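Local atomic coordinates of actibind (Aspergillus niger, PDB entry 3D3Z), a protein that cleaves RNA as a T2-family ribonuclease, probably with little base specificity and a preference for adenylic acid. Residues A[176-181]-A[185-190]; A[160-163]-A[168-171]. All coordinates share one frame; numbering follows the deposited sequence.

Interaction 1. Residues A[176-181]-A[185-190]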
loop_
_atom_site.group_PDB
_atom_site.type_symbol
_atom_site.label_atom_id
_atom_site.label_comp_id
_atom_site.label_asym_id
_atom_site.label_seq_id
_atom_site.Cartn_x
_atom_site.Cartn_y
_atom_site.Cartn_z
ATOM N N ASP A 176 -10.964 -3.902 -14.895
ATOM C CA ASP A 176 -12.113 -4.681 -14.480
ATOM C C ASP A 176 -11.681 -5.855 -13.593
ATOM O O ASP A 176 -12.331 -6.132 -12.576
ATOM C CB ASP A 176 -12.907 -5.223 -15.688
ATOM C CG ASP A 176 -13.588 -4.134 -16.517
ATOM O OD1 ASP A 176 -13.730 -2.973 -16.081
ATOM O OD2 ASP A 176 -14.018 -4.483 -17.648
ATOM N N ALA A 177 -10.601 -6.530 -13.996
ATOM C CA ALA A 177 -10.081 -7.701 -13.304
ATOM C C ALA A 177 -9.719 -7.378 -11.840
ATOM O O ALA A 177 -9.944 -8.200 -10.922
ATOM C CB ALA A 177 -8.872 -8.241 -14.026
ATOM N N LEU A 178 -9.218 -6.161 -11.643
ATOM C CA LEU A 178 -8.696 -5.721 -10.339
ATOM C C LEU A 178 -9.795 -5.074 -9.523
ATOM O O LEU A 178 -9.833 -5.206 -8.302
ATOM C CB LEU A 178 -7.506 -4.783 -10.554
ATOM C CG LEU A 178 -6.281 -5.474 -11.188
ATOM C CD1 LEU A 178 -5.229 -4.440 -11.543
ATOM C CD2 LEU A 178 -5.672 -6.637 -10.339
ATOM N N ALA A 179 -10.724 -4.417 -10.215
ATOM C CA ALA A 179 -11.922 -3.896 -9.603
ATOM C C ALA A 179 -12.720 -4.999 -8.884
ATOM O O ALA A 179 -13.418 -4.728 -7.900
ATOM C CB ALA A 179 -12.785 -3.186 -10.659
ATOM N N ALA A 180 -12.591 -6.231 -9.373
ATOM C CA ALA A 180 -13.292 -7.413 -8.852
ATOM C C ALA A 180 -12.860 -7.838 -7.438
ATOM O O ALA A 180 -13.613 -8.519 -6.737
ATOM C CB ALA A 180 -13.077 -8.576 -9.792
ATOM N N ILE A 181 -11.633 -7.479 -7.049
ATOM C CA ILE A 181 -11.157 -7.705 -5.672
ATOM C C ILE A 181 -11.173 -6.428 -4.819
ATOM O O ILE A 181 -10.605 -6.400 -3.707
ATOM C CB ILE A 181 -9.773 -8.361 -5.646
ATOM C CG1 ILE A 181 -8.703 -7.436 -6.249
ATOM C CG2 ILE A 181 -9.800 -9.734 -6.288
ATOM C CD1 ILE A 181 -7.295 -7.968 -6.040
ATOM N N TYR A 185 -14.427 -1.015 -7.549
ATOM C CA TYR A 185 -13.585 0.150 -7.776
ATOM C C TYR A 185 -12.230 -0.285 -8.308
ATOM O O TYR A 185 -11.498 -1.022 -7.639
ATOM C CB TYR A 185 -13.378 0.923 -6.500
ATOM C CG TYR A 185 -14.611 1.593 -6.008
ATOM C CD1 TYR A 185 -15.048 2.782 -6.572
ATOM C CD2 TYR A 185 -15.355 1.047 -4.968
ATOM C CE1 TYR A 185 -16.203 3.446 -6.096
ATOM C CE2 TYR A 185 -16.523 1.686 -4.500
ATOM C CZ TYR A 185 -16.935 2.889 -5.072
ATOM O OH TYR A 185 -18.076 3.525 -4.625
ATOM N N PRO A 186 -11.896 0.137 -9.540
ATOM C CA PRO A 186 -10.577 -0.168 -10.068
ATOM C C PRO A 186 -9.489 0.585 -9.316
ATOM O O PRO A 186 -9.748 1.671 -8.821
ATOM C CB PRO A 186 -10.636 0.326 -11.531
ATOM C CG PRO A 186 -11.866 1.084 -11.657
ATOM C CD PRO A 186 -12.740 0.878 -10.498
ATOM N N PRO A 187 -8.272 0.018 -9.263
ATOM C CA PRO A 187 -7.125 0.810 -8.760
ATOM C C PRO A 187 -6.708 1.852 -9.813
ATOM O O PRO A 187 -7.108 1.731 -10.960
ATOM C CB PRO A 187 -6.039 -0.246 -8.581
ATOM C CG PRO A 187 -6.377 -1.302 -9.610
ATOM C CD PRO A 187 -7.884 -1.352 -9.658
ATOM N N TYR A 188 -5.925 2.857 -9.441
ATOM C CA TYR A 188 -4.980 3.428 -10.391
ATOM C C TYR A 188 -4.088 2.324 -11.010
ATOM O O TYR A 188 -3.506 1.501 -10.305
ATOM C CB TYR A 188 -4.129 4.512 -9.747
ATOM C CG TYR A 188 -3.004 4.972 -10.621
ATOM C CD1 TYR A 188 -3.206 5.952 -11.619
ATOM C CD2 TYR A 188 -1.724 4.428 -10.481
ATOM C CE1 TYR A 188 -2.135 6.371 -12.438
ATOM C CE2 TYR A 188 -0.667 4.837 -11.287
ATOM C CZ TYR A 188 -0.882 5.798 -12.267
ATOM O OH TYR A 188 0.212 6.180 -13.026
ATOM N N VAL A 189 -4.009 2.316 -12.348
ATOM C CA VAL A 189 -3.120 1.436 -13.109
ATOM C C VAL A 189 -1.970 2.252 -13.739
ATOM O O VAL A 189 -2.208 3.113 -14.592
ATOM C CB VAL A 189 -3.905 0.644 -14.171
ATOM C CG1 VAL A 189 -2.988 -0.384 -14.892
ATOM C CG2 VAL A 189 -5.074 -0.052 -13.507
ATOM N N GLY A 190 -0.732 1.944 -13.333
ATOM C CA GLY A 190 0.453 2.676 -13.761
ATOM C C GLY A 190 1.312 1.832 -14.684
ATOM O O GLY A 190 1.537 0.656 -14.415
#
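A helix-to-strand connection of the RNase T2 fold is folded back on itself here: the C-terminal turn of helix 171-179 rests on the Tyr185-Pro186-Pro187 run that leads into strand 188-192. The backbones come closest at Ala179 and Pro186, whose CA atoms lie 4.0 Å apart, an approach that a side chain no longer than a methyl group suits well. Ala179 CB sits 3.6 Å from Pro186 N and 4.1 Å from Pro186 CD, the ring carbon bonded to that nitrogen. No hydrogen bond joins the two segments. Proline has no amide hydrogen to donate, so Pro186 and Pro187 can lie against the helix end without leaving an N-H in need of an acceptor. The polar contact between the segments is a CA-H...O approach, Ala179 CA to Tyr185 O 3.5 Å, with an angle of 160° at the hydrogen.

Leu178 supplies the other half of the packing. Its CB already points toward 185-190 and meets Pro187 CD at 3.6 Å, and the side chain crosses the proline ring at about a right angle. With CG anti to the carbonyl carbon (chi1 -66°), the branch ending in CD1 reaches Pro187 CG at 3.9 Å. The CG-CD edge of the puckered proline ring thus meets both the root of the leucine and one of its methyls. Beyond the prolines, Val189 packs on Leu171, Ile174 and Glu175, earlier in the same helix. Leu178 also touches Leu199 and Tyr201 of strand 195-206 and Ser152 and Leu156 of helix 152-158, so the Leu178 side of the contact is buried among that helix, that strand and the proline run.

Interaction 2. Residues A[160-163]-A[168-171]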
loop_
_atom_site.group_PDB
_atom_site.type_symbol
_atom_site.label_atom_id
_atom_site.label_comp_id
_atom_site.label_asym_id
_atom_site.label_seq_id
_atom_site.Cartn_x
_atom_site.Cartn_y
_atom_site.Cartn_z
ATOM N N GLY A 160 -7.869 -14.084 -17.095
ATOM C CA GLY A 160 -7.057 -14.441 -18.254
ATOM C C GLY A 160 -5.910 -13.498 -18.604
ATOM O O GLY A 160 -5.400 -13.534 -19.734
ATOM N N ILE A 161 -5.485 -12.660 -17.655
ATOM C CA ILE A 161 -4.396 -11.699 -17.877
ATOM C C ILE A 161 -3.149 -12.178 -17.086
ATOM O O ILE A 161 -3.079 -12.061 -15.858
ATOM C CB ILE A 161 -4.817 -10.273 -17.453
ATOM C CG1 ILE A 161 -6.027 -9.782 -18.278
ATOM C CG2 ILE A 161 -3.668 -9.313 -17.597
ATOM C CD1 ILE A 161 -6.812 -8.682 -17.652
ATOM N N THR A 162 -2.210 -12.794 -17.793
ATOM C CA THR A 162 -1.002 -13.325 -17.183
ATOM C C THR A 162 0.238 -12.769 -17.899
ATOM O O THR A 162 0.185 -12.337 -19.076
ATOM C CB THR A 162 -1.017 -14.868 -17.173
ATOM O OG1 THR A 162 -1.040 -15.365 -18.515
ATOM C CG2 THR A 162 -2.227 -15.387 -16.417
ATOM N N PRO A 163 1.375 -12.698 -17.180
ATOM C CA PRO A 163 2.535 -12.163 -17.862
ATOM C C PRO A 163 2.887 -12.951 -19.130
ATOM O O PRO A 163 2.763 -14.170 -19.156
ATOM C CB PRO A 163 3.656 -12.278 -16.798
ATOM C CG PRO A 163 2.934 -12.266 -15.482
ATOM C CD PRO A 163 1.659 -13.032 -15.762
ATOM N N THR A 168 -0.451 -8.864 -25.444
ATOM C CA THR A 168 -0.640 -7.518 -24.930
ATOM C C THR A 168 -2.064 -7.396 -24.478
ATOM O O THR A 168 -2.908 -8.230 -24.810
ATOM C CB THR A 168 -0.316 -6.377 -25.934
ATOM O OG1 THR A 168 -1.255 -6.402 -27.024
ATOM C CG2 THR A 168 1.130 -6.454 -26.435
ATOM N N TYR A 169 -2.342 -6.357 -23.711
ATOM C CA TYR A 169 -3.590 -6.297 -22.973
ATOM C C TYR A 169 -4.223 -4.935 -23.046
ATOM O O TYR A 169 -3.562 -3.921 -23.327
ATOM C CB TYR A 169 -3.386 -6.734 -21.492
ATOM C CG TYR A 169 -2.923 -8.156 -21.309
ATOM C CD1 TYR A 169 -3.811 -9.212 -21.421
ATOM C CD2 TYR A 169 -1.576 -8.453 -21.017
ATOM C CE1 TYR A 169 -3.383 -10.512 -21.271
ATOM C CE2 TYR A 169 -1.144 -9.762 -20.862
ATOM C CZ TYR A 169 -2.052 -10.779 -20.983
ATOM O OH TYR A 169 -1.657 -12.083 -20.810
ATOM N N LYS A 170 -5.531 -4.943 -22.803
ATOM C CA LYS A 170 -6.355 -3.731 -22.801
ATOM C C LYS A 170 -6.520 -3.163 -21.389
ATOM O O LYS A 170 -6.773 -3.891 -20.457
ATOM C CB LYS A 170 -7.732 -4.015 -23.456
ATOM C CG LYS A 170 -7.633 -4.156 -25.018
ATOM C CD LYS A 170 -8.603 -5.205 -25.604
ATOM C CE LYS A 170 -8.011 -6.039 -26.798
ATOM N NZ LYS A 170 -8.971 -7.178 -27.241
ATOM N N LEU A 171 -6.436 -1.852 -21.257
ATOM C CA LEU A 171 -6.539 -1.214 -19.961
ATOM C C LEU A 171 -7.816 -1.560 -19.232
ATOM O O LEU A 171 -7.801 -1.797 -18.018
ATOM C CB LEU A 171 -6.415 0.295 -20.087
ATOM C CG LEU A 171 -6.403 1.111 -18.812
ATOM C CD1 LEU A 171 -5.317 0.615 -17.786
ATOM C CD2 LEU A 171 -6.201 2.576 -19.155
#
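Tyr169 lays its ring against Ile161, and this hydrophobic face is the dense part of the contact. Ile161 CG2 stands over the middle of the ring, 3.7 Å from the centroid and only 7° off the normal, a CH-pi contact. CG1, the other branch at CB, comes within 3.9 Å of Tyr169 CD1, so both branches of a beta-branched residue touch the ring. At the far end of the ring, Tyr169 OH donates a short hydrogen bond of 2.5 Å to Thr162 O; the hydroxyl lies in the carbonyl plane, on a lone pair of Thr162 O, with a C=O...OH angle of 135°. The phenol thereby joins two loop segments with no backbone-to-backbone hydrogen bond between them. Just before Ile161, Gly160 is the C-prime residue of the Schellman motif ending helix 152-158; its positive phi is easily adopted without a side chain. Packing is looser on this flank, where Gly160 O lies 3.9 Å from Tyr169 CE1 in an oblique approach and Gly160 itself is exposed. The partly exposed Thr162 keeps its OG1 4.1 Å from Tyr169 OH, while Lys170 follows the tyrosine at the N-cap position of helix 171-179.

How the interactions relate
Along the chain, helix 152-158 ends and interaction 2 closes the loop that follows, bringing 160-163 and 168-171 together across four intervening residues. Helix 171-179 then begins, and its last turn enters interaction 1, which closes the connection of three residues between 176-181 and 185-190 that leads into strand 188-192. The two loops follow in series, neither nested nor crossed, and one helix carries a contact at each end. Their centres lie about 13 Å apart, yet they touch: Leu171 CD1 packs on Val189 CG1 at 3.8 Å, and Ile161 CD1 approaches Ala177 CB at 4.2 Å. Interaction 2 ties the end of helix 152-158 to the start of helix 171-179, and interaction 1 ties the end of that helix to the entry of strand 188-192.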